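Local coordinates for nitrogenase molybdenum-iron protein alpha chain (PDB 4WES) that forms, with its beta chain, the molybdenum-iron component of nitrogenase, which reduces dinitrogen to ammonium, at residues E31-T43 with F367-E379. Sequence-based numbering, arbitrary orientation.
Sequences ETPNPEIVANTRT and FEFAHRDDYEGRE. With ICS (iron-sulfur-molybdenum cluster with interstitial carbon), chain F.
E376 OE2 is gripped by two N-H groups that arrive from opposite faces of its carboxylate. The backbone N of I37 makes a nearly straight bond (173°) to OE2, 2.9 Å long. R372 NE lies 2.8 Å from the same E376 oxygen. The second carboxylate oxygen, OE1, takes R372 NH2, so the guanidinium holds the acid side-on through two nitrogens, a grip that fixes its rotation. A bend at chi3 of R372 turns the guanidinium toward this carboxylate, one turn further along the helix. E36 then lays its carboxylate over one guanidinium face, the planes 17° apart and OE1 3.5 Å from R372 CZ; no N-H points at that oxygen, so this long salt bridge rests on charge alone. A water bridges N34 O to E376 OE1. Deeper in, I37 CD1 sits over one face of the Y375 ring, 4.1 Å from its centroid, while A39 CB meets Y375 CE2 at 3.7 Å. The Y375 hydroxyl is hydrogen-bonded to D442. N40 stacks its amide on the H371 ring with the planes 4° apart; OD1 stands over the ring centre, 3.4 Å from CE1, and S183 holds H371 NE2. A water links N40 ND2 to F369 O. The loop 31-43 thus packs along the short helix 372-376, whose N-cap is H371, just after strand 361-367 ends; there F369 CZ approaches a sulfur of the iron-molybdenum cluster, S2B, consistent with the loop forming a second shell behind the cofactor pocket, linked to F369 by the N40 water.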
ATOM      1  N   GLU A  31      50.544  26.345  15.355  1.00 27.43           N
ATOM      2  CA  GLU A  31      51.190  26.961  16.517  1.00 34.20           C
ATOM      3  C   GLU A  31      50.774  26.292  17.818  1.00 35.23           C
ATOM      4  O   GLU A  31      51.612  26.130  18.711  1.00 41.46           O
ATOM      5  CB  GLU A  31      50.888  28.465  16.609  1.00 56.65           C
ATOM      6  CG  GLU A  31      50.810  29.203  15.276  1.00 91.95           C
ATOM      7  CD  GLU A  31      52.070  29.063  14.428  1.00141.16           C
ATOM      8  OE1 GLU A  31      53.174  28.910  15.028  1.00184.29           O
ATOM      9  OE2 GLU A  31      51.959  29.114  13.149  1.00191.75           O
ATOM     10  N   THR A  32      49.493  25.913  17.927  1.00 29.89           N
ATOM     11  CA  THR A  32      48.970  25.214  19.119  1.00 28.45           C
ATOM     12  C   THR A  32      48.175  23.992  18.651  1.00 20.17           C
ATOM     13  O   THR A  32      46.950  24.047  18.441  1.00 21.35           O
ATOM     14  CB  THR A  32      48.123  26.125  20.053  1.00 61.10           C
ATOM     15  OG1 THR A  32      46.758  26.197  19.603  1.00 74.69           O
ATOM     16  CG2 THR A  32      48.718  27.509  20.105  1.00 45.76           C
ATOM     17  N   PRO A  33      48.879  22.870  18.497  1.00 22.60           N
ATOM     18  CA  PRO A  33      48.217  21.680  17.940  1.00 22.05           C
ATOM     19  C   PRO A  33      47.395  20.925  18.984  1.00 24.54           C
ATOM     20  O   PRO A  33      46.574  20.083  18.619  1.00 22.58           O
ATOM     21  CB  PRO A  33      49.383  20.828  17.438  1.00 30.75           C
ATOM     22  CG  PRO A  33      50.554  21.285  18.239  1.00 30.04           C
ATOM     23  CD  PRO A  33      50.343  22.737  18.538  1.00 27.80           C
ATOM     24  N   ASN A  34      47.597  21.223  20.269  1.00 22.58           N
ATOM     25  CA  ASN A  34      46.943  20.466  21.316  1.00 26.33           C
ATOM     26  C   ASN A  34      46.219  21.368  22.333  1.00 25.16           C
ATOM     27  O   ASN A  34      46.447  21.270  23.523  1.00 25.28           O
ATOM     28  CB  ASN A  34      47.976  19.554  22.004  1.00 38.18           C
ATOM     29  CG  ASN A  34      49.240  20.288  22.410  1.00 87.32           C
ATOM     30  OD1 ASN A  34      49.534  21.396  21.947  1.00112.45           O
ATOM     31  ND2 ASN A  34      50.011  19.656  23.286  1.00 96.50           N
ATOM     32  N   PRO A  35      45.300  22.218  21.864  1.00 20.89           N
ATOM     33  CA  PRO A  35      44.642  23.084  22.825  1.00 19.50           C
ATOM     34  C   PRO A  35      43.825  22.306  23.834  1.00 17.63           C
ATOM     35  O   PRO A  35      43.226  21.282  23.513  1.00 22.96           O
ATOM     36  CB  PRO A  35      43.712  23.937  21.967  1.00 22.87           C
ATOM     37  CG  PRO A  35      43.470  23.115  20.744  1.00 21.69           C
ATOM     38  CD  PRO A  35      44.777  22.394  20.502  1.00 23.84           C
ATOM     39  N   GLU A  36      43.761  22.823  25.040  1.00 15.55           N
ATOM     40  CA  GLU A  36      42.888  22.276  26.064  1.00 14.34           C
ATOM     41  C   GLU A  36      41.439  22.703  25.824  1.00 14.72           C
ATOM     42  O   GLU A  36      41.177  23.877  25.539  1.00 15.94           O
ATOM     43  CB  GLU A  36      43.366  22.770  27.420  1.00 16.38           C
ATOM     44  CG  GLU A  36      42.514  22.415  28.590  1.00 24.97           C
ATOM     45  CD  GLU A  36      43.187  22.667  29.947  1.00 47.75           C
ATOM     46  OE1 GLU A  36      42.449  22.509  30.956  1.00 26.33           O
ATOM     47  OE2 GLU A  36      44.410  23.005  30.007  1.00 94.61           O
ATOM     48  N   ILE A  37      40.528  21.749  25.976  1.00 13.13           N
ATOM     49  CA  ILE A  37      39.105  21.999  25.813  1.00 12.47           C
ATOM     50  C   ILE A  37      38.450  21.856  27.180  1.00 11.98           C
ATOM     51  O   ILE A  37      38.978  21.159  28.070  1.00 13.51           O
ATOM     52  CB  ILE A  37      38.486  21.048  24.756  1.00 12.69           C
ATOM     53  CG1 ILE A  37      37.152  21.587  24.198  1.00 12.77           C
ATOM     54  CG2 ILE A  37      38.336  19.618  25.292  1.00 13.43           C
ATOM     55  CD1 ILE A  37      36.694  20.883  22.941  1.00 13.13           C
ATOM     56  N   VAL A  38      37.282  22.466  27.333  1.00 12.38           N
ATOM     57  CA  VAL A  38      36.382  22.227  28.455  1.00 12.32           C
ATOM     58  C   VAL A  38      35.342  21.227  27.972  1.00 11.84           C
ATOM     59  O   VAL A  38      34.750  21.414  26.920  1.00 12.60           O
ATOM     60  CB  VAL A  38      35.723  23.523  28.961  1.00 12.58           C
ATOM     61  CG1 VAL A  38      34.786  23.202  30.132  1.00 13.85           C
ATOM     62  CG2 VAL A  38      36.778  24.524  29.392  1.00 14.16           C
ATOM     63  N   ALA A  39      35.129  20.156  28.747  1.00 11.24           N
ATOM     64  CA  ALA A  39      34.203  19.096  28.379  1.00 12.02           C
ATOM     65  C   ALA A  39      33.605  18.484  29.634  1.00 10.96           C
ATOM     66  O   ALA A  39      34.123  18.678  30.743  1.00 12.70           O
ATOM     67  CB  ALA A  39      34.927  18.042  27.566  1.00 12.12           C
ATOM     68  N   ASN A  40      32.523  17.731  29.468  1.00 10.00           N
ATOM     69  CA  ASN A  40      31.903  17.027  30.584  1.00 10.45           C
ATOM     70  C   ASN A  40      31.517  17.949  31.724  1.00 11.44           C
ATOM     71  O   ASN A  40      31.681  17.630  32.892  1.00 12.36           O
ATOM     72  CB  ASN A  40      32.822  15.878  31.047  1.00 10.70           C
ATOM     73  CG  ASN A  40      32.174  14.961  32.086  1.00 10.38           C
ATOM     74  OD1 ASN A  40      32.884  14.453  33.011  1.00 14.35           O
ATOM     75  ND2 ASN A  40      30.917  14.729  31.967  1.00  8.24           N
ATOM     76  N   THR A  41      30.972  19.110  31.368  1.00 11.32           N
ATOM     77  CA  THR A  41      30.347  20.015  32.323  1.00 11.18           C
ATOM     78  C   THR A  41      28.857  20.054  32.039  1.00 10.85           C
ATOM     79  O   THR A  41      28.365  19.520  31.044  1.00 11.73           O
ATOM     80  CB  THR A  41      30.950  21.418  32.265  1.00 14.07           C
ATOM     81  OG1 THR A  41      30.664  22.007  31.005  1.00 15.85           O
ATOM     82  CG2 THR A  41      32.466  21.408  32.474  1.00 17.82           C
ATOM     83  N   ARG A  42      28.103  20.723  32.902  1.00 11.56           N
ATOM     84  CA  ARG A  42      26.666  20.776  32.768  1.00 11.41           C
ATOM     85  C   ARG A  42      26.254  21.423  31.444  1.00 10.67           C
ATOM     86  O   ARG A  42      26.972  22.233  30.848  1.00 12.19           O
ATOM     87  CB  ARG A  42      26.033  21.531  33.944  1.00 14.19           C
ATOM     88  CG  ARG A  42      26.293  23.024  33.943  1.00 17.59           C
ATOM     89  CD  ARG A  42      25.419  23.725  34.962  1.00 27.48           C
ATOM     90  NE  ARG A  42      25.874  23.536  36.317  1.00 43.21           N
ATOM     91  CZ  ARG A  42      25.388  24.186  37.372  1.00 76.08           C
ATOM     92  NH1 ARG A  42      24.414  25.072  37.219  1.00 93.05           N
ATOM     93  NH2 ARG A  42      25.881  23.951  38.579  1.00117.27           N
ATOM     94  N   THR A  43      25.089  21.039  30.957  1.00 10.78           N
ATOM     95  CA  THR A  43      24.498  21.673  29.806  1.00 10.13           C
ATOM     96  C   THR A  43      23.972  23.039  30.208  1.00  9.86           C
ATOM     97  O   THR A  43      23.346  23.191  31.258  1.00 12.13           O
ATOM     98  CB  THR A  43      23.310  20.852  29.283  1.00 10.65           C
ATOM     99  OG1 THR A  43      23.699  19.465  29.214  1.00 11.33           O
ATOM    100  CG2 THR A  43      22.863  21.339  27.942  1.00 11.19           C
ATOM    101  N   PHE A 367      31.840  16.246  20.253  1.00  9.67           N
ATOM    102  CA  PHE A 367      31.087  15.246  20.962  1.00  9.73           C
ATOM    103  C   PHE A 367      30.039  15.871  21.841  1.00  9.58           C
ATOM    104  O   PHE A 367      30.242  16.962  22.399  1.00 10.23           O
ATOM    105  CB  PHE A 367      32.019  14.450  21.869  1.00  9.72           C
ATOM    106  CG  PHE A 367      33.031  13.582  21.173  1.00 10.12           C
ATOM    107  CD1 PHE A 367      32.657  12.508  20.366  1.00 11.00           C
ATOM    108  CD2 PHE A 367      34.398  13.799  21.387  1.00 10.98           C
ATOM    109  CE1 PHE A 367      33.609  11.666  19.805  1.00 11.76           C
ATOM    110  CE2 PHE A 367      35.343  12.934  20.834  1.00 12.17           C
ATOM    111  CZ  PHE A 367      34.942  11.886  20.040  1.00 11.60           C
ATOM    112  N   GLU A 368      28.922  15.158  22.019  1.00 10.21           N
ATOM    113  CA  GLU A 368      27.919  15.555  23.005  1.00  9.37           C
ATOM    114  C   GLU A 368      28.484  15.546  24.413  1.00  8.71           C
ATOM    115  O   GLU A 368      28.196  16.475  25.181  1.00  9.93           O
ATOM    116  CB  GLU A 368      26.702  14.636  22.965  1.00  9.14           C
ATOM    117  CG  GLU A 368      25.853  14.641  21.704  1.00 10.30           C
ATOM    118  CD  GLU A 368      24.656  13.706  21.782  1.00 10.67           C
ATOM    119  OE1 GLU A 368      24.086  13.417  20.672  1.00 11.26           O
ATOM    120  OE2 GLU A 368      24.255  13.272  22.885  1.00 10.56           O
ATOM    121  N   PHE A 369      29.175  14.469  24.788  1.00  9.02           N
ATOM    122  CA  PHE A 369      29.378  14.207  26.224  1.00  9.41           C
ATOM    123  C   PHE A 369      30.720  13.574  26.554  1.00  9.31           C
ATOM    124  O   PHE A 369      30.937  13.124  27.679  1.00 10.16           O
ATOM    125  CB  PHE A 369      28.218  13.315  26.752  1.00  9.39           C
ATOM    126  CG  PHE A 369      28.026  12.046  25.961  1.00  8.95           C
ATOM    127  CD1 PHE A 369      28.957  11.013  25.996  1.00  9.33           C
ATOM    128  CD2 PHE A 369      26.919  11.910  25.154  1.00  9.28           C
ATOM    129  CE1 PHE A 369      28.825   9.927  25.197  1.00  9.74           C
ATOM    130  CE2 PHE A 369      26.763  10.782  24.366  1.00  9.73           C
ATOM    131  CZ  PHE A 369      27.728   9.815  24.357  1.00  9.71           C
ATOM    132  N   ALA A 370      31.632  13.525  25.583  1.00  9.16           N
ATOM    133  CA  ALA A 370      32.957  12.996  25.842  1.00  9.86           C
ATOM    134  C   ALA A 370      33.668  13.861  26.881  1.00  9.64           C
ATOM    135  O   ALA A 370      33.299  15.002  27.145  1.00 10.86           O
ATOM    136  CB  ALA A 370      33.771  12.954  24.558  1.00 11.30           C
ATOM    137  N   HIS A 371      34.742  13.311  27.434  1.00  9.78           N
ATOM    138  CA  HIS A 371      35.514  13.987  28.438  1.00 10.19           C
ATOM    139  C   HIS A 371      36.803  14.534  27.800  1.00 10.19           C
ATOM    140  O   HIS A 371      37.124  14.208  26.652  1.00 10.15           O
ATOM    141  CB  HIS A 371      35.845  13.066  29.623  1.00  9.78           C
ATOM    142  CG  HIS A 371      34.647  12.485  30.308  1.00 10.08           C
ATOM    143  ND1 HIS A 371      34.776  11.767  31.475  1.00 10.77           N
ATOM    144  CD2 HIS A 371      33.336  12.412  29.977  1.00  9.94           C
ATOM    145  CE1 HIS A 371      33.593  11.308  31.842  1.00 10.58           C
ATOM    146  NE2 HIS A 371      32.698  11.679  30.954  1.00 10.80           N
ATOM    147  N   ARG A 372      37.581  15.307  28.567  1.00 10.54           N
ATOM    148  CA  ARG A 372      38.802  15.882  28.005  1.00 10.82           C
ATOM    149  C   ARG A 372      39.727  14.803  27.458  1.00 11.20           C
ATOM    150  O   ARG A 372      40.408  15.041  26.456  1.00 12.01           O
ATOM    151  CB  ARG A 372      39.532  16.733  29.040  1.00 11.67           C
ATOM    152  CG  ARG A 372      38.917  18.116  29.240  1.00 12.22           C
ATOM    153  CD  ARG A 372      39.744  18.951  30.197  1.00 12.81           C
ATOM    154  NE  ARG A 372      41.095  19.134  29.688  1.00 13.14           N
ATOM    155  CZ  ARG A 372      42.180  19.071  30.428  1.00 14.15           C
ATOM    156  NH1 ARG A 372      42.106  19.011  31.748  1.00 15.63           N
ATOM    157  NH2 ARG A 372      43.351  19.105  29.831  1.00 15.56           N
ATOM    158  N   ASP A 373      39.783  13.626  28.096  1.00 11.22           N
ATOM    159  CA  ASP A 373      40.657  12.564  27.611  1.00 11.11           C
ATOM    160  C   ASP A 373      40.282  12.070  26.212  1.00 11.56           C
ATOM    161  O   ASP A 373      41.164  11.600  25.447  1.00 12.27           O
ATOM    162  CB  ASP A 373      40.798  11.391  28.605  1.00 12.41           C
ATOM    163  CG  ASP A 373      39.498  10.978  29.294  1.00 12.32           C
ATOM    164  OD1 ASP A 373      38.737  11.827  29.780  1.00 14.88           O
ATOM    165  OD2 ASP A 373      39.325   9.750  29.421  1.00 15.22           O
ATOM    166  N   ASP A 374      38.993  12.057  25.877  1.00 10.37           N
ATOM    167  CA  ASP A 374      38.591  11.656  24.526  1.00 10.34           C
ATOM    168  C   ASP A 374      39.025  12.680  23.478  1.00 10.34           C
ATOM    169  O   ASP A 374      39.298  12.318  22.333  1.00 11.11           O
ATOM    170  CB  ASP A 374      37.093  11.445  24.455  1.00  9.92           C
ATOM    171  CG  ASP A 374      36.629  10.414  25.470  1.00  9.67           C
ATOM    172  OD1 ASP A 374      36.917   9.218  25.272  1.00 10.50           O
ATOM    173  OD2 ASP A 374      36.032  10.846  26.470  1.00 10.92           O
ATOM    174  N   TYR A 375      38.999  13.966  23.839  1.00 10.48           N
ATOM    175  CA  TYR A 375      39.453  15.032  22.938  1.00 11.03           C
ATOM    176  C   TYR A 375      40.968  15.107  22.852  1.00 10.98           C
ATOM    177  O   TYR A 375      41.525  15.204  21.752  1.00 12.39           O
ATOM    178  CB  TYR A 375      38.904  16.370  23.398  1.00 10.54           C
ATOM    179  CG  TYR A 375      37.421  16.612  23.209  1.00 10.69           C
ATOM    180  CD1 TYR A 375      36.912  16.991  21.975  1.00 11.10           C
ATOM    181  CD2 TYR A 375      36.518  16.472  24.259  1.00 11.21           C
ATOM    182  CE1 TYR A 375      35.559  17.277  21.784  1.00 10.66           C
ATOM    183  CE2 TYR A 375      35.175  16.761  24.099  1.00 10.47           C
ATOM    184  CZ  TYR A 375      34.687  17.171  22.856  1.00  9.91           C
ATOM    185  OH  TYR A 375      33.376  17.451  22.651  1.00 10.34           O
ATOM    186  N   GLU A 376      41.639  15.115  24.002  1.00 11.38           N
ATOM    187  CA  GLU A 376      43.046  15.484  24.150  1.00 11.80           C
ATOM    188  C   GLU A 376      43.977  14.308  24.366  1.00 12.08           C
ATOM    189  O   GLU A 376      45.206  14.471  24.323  1.00 13.21           O
ATOM    190  CB  GLU A 376      43.200  16.448  25.319  1.00 12.22           C
ATOM    191  CG  GLU A 376      42.401  17.747  25.210  1.00 13.18           C
ATOM    192  CD  GLU A 376      42.478  18.617  26.433  1.00 14.07           C
ATOM    193  OE1 GLU A 376      43.615  18.770  26.969  1.00 15.24           O
ATOM    194  OE2 GLU A 376      41.428  19.146  26.877  1.00 13.51           O
ATOM    195  N   GLY A 377      43.410  13.145  24.652  1.00 12.22           N
ATOM    196  CA  GLY A 377      44.144  11.959  25.006  1.00 12.37           C
ATOM    197  C   GLY A 377      44.212  11.657  26.480  1.00 12.92           C
ATOM    198  O   GLY A 377      44.060  12.552  27.325  1.00 12.73           O
ATOM    199  N   ARG A 378      44.398  10.395  26.816  1.00 12.45           N
ATOM    200  CA  ARG A 378      44.426   9.969  28.205  1.00 12.32           C
ATOM    201  C   ARG A 378      45.558  10.552  29.040  1.00 14.23           C
ATOM    202  O   ARG A 378      45.499  10.560  30.283  1.00 15.39           O
ATOM    203  CB  ARG A 378      44.455   8.439  28.301  1.00 14.06           C
ATOM    204  CG  ARG A 378      43.133   7.790  27.957  1.00 11.99           C
ATOM    205  CD  ARG A 378      43.214   6.273  28.005  1.00 12.67           C
ATOM    206  NE  ARG A 378      43.542   5.779  29.336  1.00 13.55           N
ATOM    207  CZ  ARG A 378      42.666   5.520  30.305  1.00 14.23           C
ATOM    208  NH1 ARG A 378      43.110   5.089  31.479  1.00 17.25           N
ATOM    209  NH2 ARG A 378      41.365   5.621  30.114  1.00 13.67           N
ATOM    210  N   GLU A 379      46.582  11.071  28.378  1.00 14.14           N
ATOM    211  CA  GLU A 379      47.678  11.697  29.099  1.00 15.40           C
ATOM    212  C   GLU A 379      47.208  12.889  29.919  1.00 15.69           C
ATOM    213  O   GLU A 379      47.918  13.259  30.847  1.00 17.59           O
ATOM    214  CB  GLU A 379      48.806  12.143  28.159  1.00 20.99           C
ATOM    215  CG  GLU A 379      48.396  13.051  27.020  1.00 29.73           C
ATOM    216  CD  GLU A 379      48.108  12.295  25.720  1.00 41.56           C
ATOM    217  OE1 GLU A 379      47.375  11.231  25.697  1.00 26.84           O
ATOM    218  OE2 GLU A 379      48.618  12.801  24.697  1.00 52.08           O
TER
HETATM  219 FE1  ICS F 602      30.248   4.760  22.779  1.00  8.52          FE
HETATM  220 MO1  ICS F 602      24.329   7.249  20.101  1.00  7.47          MO
HETATM  221 FE2  ICS F 602      27.940   5.945  23.360  1.00  8.08          FE
HETATM  222 FE3  ICS F 602      28.038   4.095  21.432  1.00  8.15          FE
HETATM  223 FE4  ICS F 602      29.210   6.455  21.086  1.00  8.18          FE
HETATM  224 FE5  ICS F 602      27.017   7.406  20.109  1.00  7.79          FE
HETATM  225 FE6  ICS F 602      25.747   6.839  22.343  1.00  7.80          FE
HETATM  226 FE7  ICS F 602      25.850   5.074  20.450  1.00  7.73          FE
HETATM  227  CX  ICS F 602      27.352   5.983  21.455  1.00  8.35           C
HETATM  228  S1A ICS F 602      29.931   7.004  23.198  1.00  8.76           S
HETATM  229  S1B ICS F 602      25.654   8.786  21.263  1.00  7.90           S
HETATM  230  S2A ICS F 602      28.434   3.749  23.662  1.00  8.61           S
HETATM  231  S2B ICS F 602      26.222   6.816  24.475  1.00  8.23           S
HETATM  232  S3A ICS F 602      29.099   8.055  19.535  1.00  8.42           S
HETATM  233  S3B ICS F 602      24.059   5.535  21.721  1.00  7.64           S
HETATM  234  S4A ICS F 602      30.081   4.414  20.501  1.00  8.70           S
HETATM  235  S4B ICS F 602      25.826   6.280  18.584  1.00  7.77           S
HETATM  236  S5A ICS F 602      26.467   2.962  20.318  1.00  8.36           S
HETATM  237  O   HOH W   1      45.888  18.918  25.539  1.00 23.85           O
HETATM  238  O   HOH W   2      29.446  14.336  29.678  1.00 10.46           O
HETATM  239  O   HOH W   3      31.240  16.866  27.054  1.00 10.66           O